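Local coordinates for prevent host death protein (Enterobacteria phage P1, PDB 3HS2), which neutralises the toxin Doc by binding it, acts as a DNA-binding transcription repressor, and together with Doc stabilises the P1 plasmid prophage, at residues A[15-20]-A[36-41]. Sequence-based numbering, arbitrary orientation.
Sequences EVLNNV and AVIVSK
V20 meets the flat peptide joining V39 and S40 on one face: its CG1 methyl stands almost directly above the amide, 3.2 Å from S40 N and 3.4 Å from V39 C. At the N-H of the same peptide sits a water, which accepts a hydrogen bond from S40 N (3.1 Å to the water O) and donates one to V20 O (2.9 Å), bridging helix and strand where their backbones come nearest. The second methyl, V20 CG2, lies above the plane of the preceding peptide, 3.5 Å from I38 O, and also touches the side chain of I38. CG1 is anti to the backbone N (chi1 168°), which sets it over the V39-S40 peptide.

I38 points toward the helix and receives L17 at its far end. The two side chains cross at about a right angle, and L17 CD2 to I38 CD1, at 3.2 Å, is tighter than ordinary van der Waals contact. V16 CG1 adds a looser touch at I38 CG2.

The case illustrates how a helix packs on a strand through branched aliphatic residues: V16, L17 and V20 of helix 13-21 meet strand 36-40. V26 of strand 26-29 touches both V20 and I38, while F6 of the second subunit packs on L17. Strand 36-40 pairs antiparallel with a strand of that subunit, continuing the sheet through the dimer, and S40 OG caps helix 41-55 at T43 N.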
loop_
_atom_site.group_PDB
_atom_site.type_symbol
_atom_site.label_atom_id
_atom_site.label_comp_id
_atom_site.label_asym_id
_atom_site.label_seq_id
_atom_site.Cartn_x
_atom_site.Cartn_y
_atom_site.Cartn_z
ATOM N N GLU A 15 -12.299 -8.800 -11.791
ATOM C CA GLU A 15 -11.032 -9.523 -11.729
ATOM C C GLU A 15 -10.058 -8.868 -10.742
ATOM O O GLU A 15 -9.237 -9.546 -10.127
ATOM C CB GLU A 15 -10.419 -9.648 -13.130
ATOM C CG GLU A 15 -10.902 -8.577 -14.107
ATOM C CD GLU A 15 -10.657 -8.938 -15.564
ATOM O OE1 GLU A 15 -9.527 -9.357 -15.895
ATOM O OE2 GLU A 15 -11.593 -8.797 -16.381
ATOM N N VAL A 16 -10.168 -7.554 -10.581
ATOM C CA VAL A 16 -9.350 -6.829 -9.612
ATOM C C VAL A 16 -9.739 -7.196 -8.182
ATOM O O VAL A 16 -8.878 -7.407 -7.327
ATOM C CB VAL A 16 -9.487 -5.306 -9.783
ATOM C CG1 VAL A 16 -8.936 -4.585 -8.567
ATOM C CG2 VAL A 16 -8.795 -4.843 -11.064
ATOM N N LEU A 17 -11.040 -7.271 -7.931
ATOM C CA LEU A 17 -11.548 -7.610 -6.607
ATOM C C LEU A 17 -11.277 -9.074 -6.259
ATOM O O LEU A 17 -11.052 -9.411 -5.097
ATOM C CB LEU A 17 -13.038 -7.283 -6.504
ATOM C CG LEU A 17 -13.359 -5.790 -6.440
ATOM C CD1 LEU A 17 -14.853 -5.560 -6.405
ATOM C CD2 LEU A 17 -12.696 -5.179 -5.222
ATOM N N ASN A 18 -11.301 -9.940 -7.268
ATOM C CA ASN A 18 -10.914 -11.329 -7.076
ATOM C C ASN A 18 -9.455 -11.405 -6.636
ATOM O O ASN A 18 -9.133 -12.033 -5.629
ATOM C CB ASN A 18 -11.141 -12.140 -8.354
ATOM C CG ASN A 18 -12.617 -12.341 -8.663
ATOM O OD1 ASN A 18 -13.465 -12.268 -7.777
ATOM N ND2 ASN A 18 -12.926 -12.601 -9.926
ATOM N N ASN A 19 -8.580 -10.745 -7.388
ATOM C CA ASN A 19 -7.166 -10.665 -7.032
ATOM C C ASN A 19 -6.960 -10.190 -5.594
ATOM O O ASN A 19 -6.221 -10.807 -4.832
ATOM C CB ASN A 19 -6.417 -9.743 -8.001
ATOM C CG ASN A 19 -6.071 -10.429 -9.313
ATOM O OD1 ASN A 19 -6.168 -11.649 -9.432
ATOM N ND2 ASN A 19 -5.659 -9.644 -10.300
ATOM N N VAL A 20 -7.624 -9.095 -5.230
ATOM C CA VAL A 20 -7.510 -8.525 -3.890
ATOM C C VAL A 20 -7.973 -9.499 -2.808
ATOM O O VAL A 20 -7.322 -9.640 -1.773
ATOM C CB VAL A 20 -8.320 -7.222 -3.756
ATOM C CG1 VAL A 20 -8.432 -6.818 -2.300
ATOM C CG2 VAL A 20 -7.688 -6.109 -4.578
ATOM N N ALA A 36 -4.341 5.414 -5.288
ATOM C CA ALA A 36 -5.142 4.750 -4.276
ATOM C C ALA A 36 -4.724 3.291 -4.192
ATOM O O ALA A 36 -4.111 2.756 -5.116
ATOM C CB ALA A 36 -6.621 4.859 -4.616
ATOM N N VAL A 37 -5.045 2.652 -3.074
ATOM C CA VAL A 37 -4.786 1.230 -2.914
ATOM C C VAL A 37 -6.087 0.513 -2.579
ATOM O O VAL A 37 -6.878 0.993 -1.769
ATOM C CB VAL A 37 -3.746 0.954 -1.809
ATOM C CG1 VAL A 37 -3.615 -0.541 -1.568
ATOM C CG2 VAL A 37 -2.398 1.548 -2.181
ATOM N N ILE A 38 -6.315 -0.624 -3.222
ATOM C CA ILE A 38 -7.460 -1.460 -2.898
ATOM C C ILE A 38 -6.975 -2.765 -2.282
ATOM O O ILE A 38 -6.169 -3.480 -2.873
ATOM C CB ILE A 38 -8.331 -1.740 -4.134
ATOM C CG1 ILE A 38 -9.427 -2.751 -3.804
ATOM C CG2 ILE A 38 -7.483 -2.240 -5.290
ATOM C CD1 ILE A 38 -10.500 -2.817 -4.856
ATOM N N VAL A 39 -7.466 -3.062 -1.083
ATOM C CA VAL A 39 -6.994 -4.206 -0.316
ATOM C C VAL A 39 -8.162 -4.814 0.449
ATOM O O VAL A 39 -9.158 -4.138 0.711
ATOM C CB VAL A 39 -5.872 -3.777 0.663
ATOM C CG1 VAL A 39 -6.367 -2.685 1.595
ATOM C CG2 VAL A 39 -5.343 -4.964 1.449
ATOM N N SER A 40 -8.053 -6.093 0.798
ATOM C CA SER A 40 -9.126 -6.750 1.531
ATOM C C SER A 40 -9.390 -5.993 2.825
ATOM O O SER A 40 -8.457 -5.572 3.511
ATOM C CB SER A 40 -8.779 -8.204 1.840
ATOM O OG SER A 40 -8.298 -8.344 3.164
ATOM N N LYS A 41 -10.666 -5.816 3.146
ATOM C CA LYS A 41 -11.055 -5.083 4.337
ATOM C C LYS A 41 -10.482 -5.730 5.595
ATOM O O LYS A 41 -10.043 -5.036 6.511
ATOM C CB LYS A 41 -12.578 -4.998 4.438
ATOM C CG LYS A 41 -13.068 -4.208 5.636
ATOM C CD LYS A 41 -14.515 -4.537 5.948
ATOM C CE LYS A 41 -15.008 -3.769 7.163
ATOM N NZ LYS A 41 -16.411 -4.124 7.511
HETATM O O HOH W 1 -5.668 -7.846 -0.279
#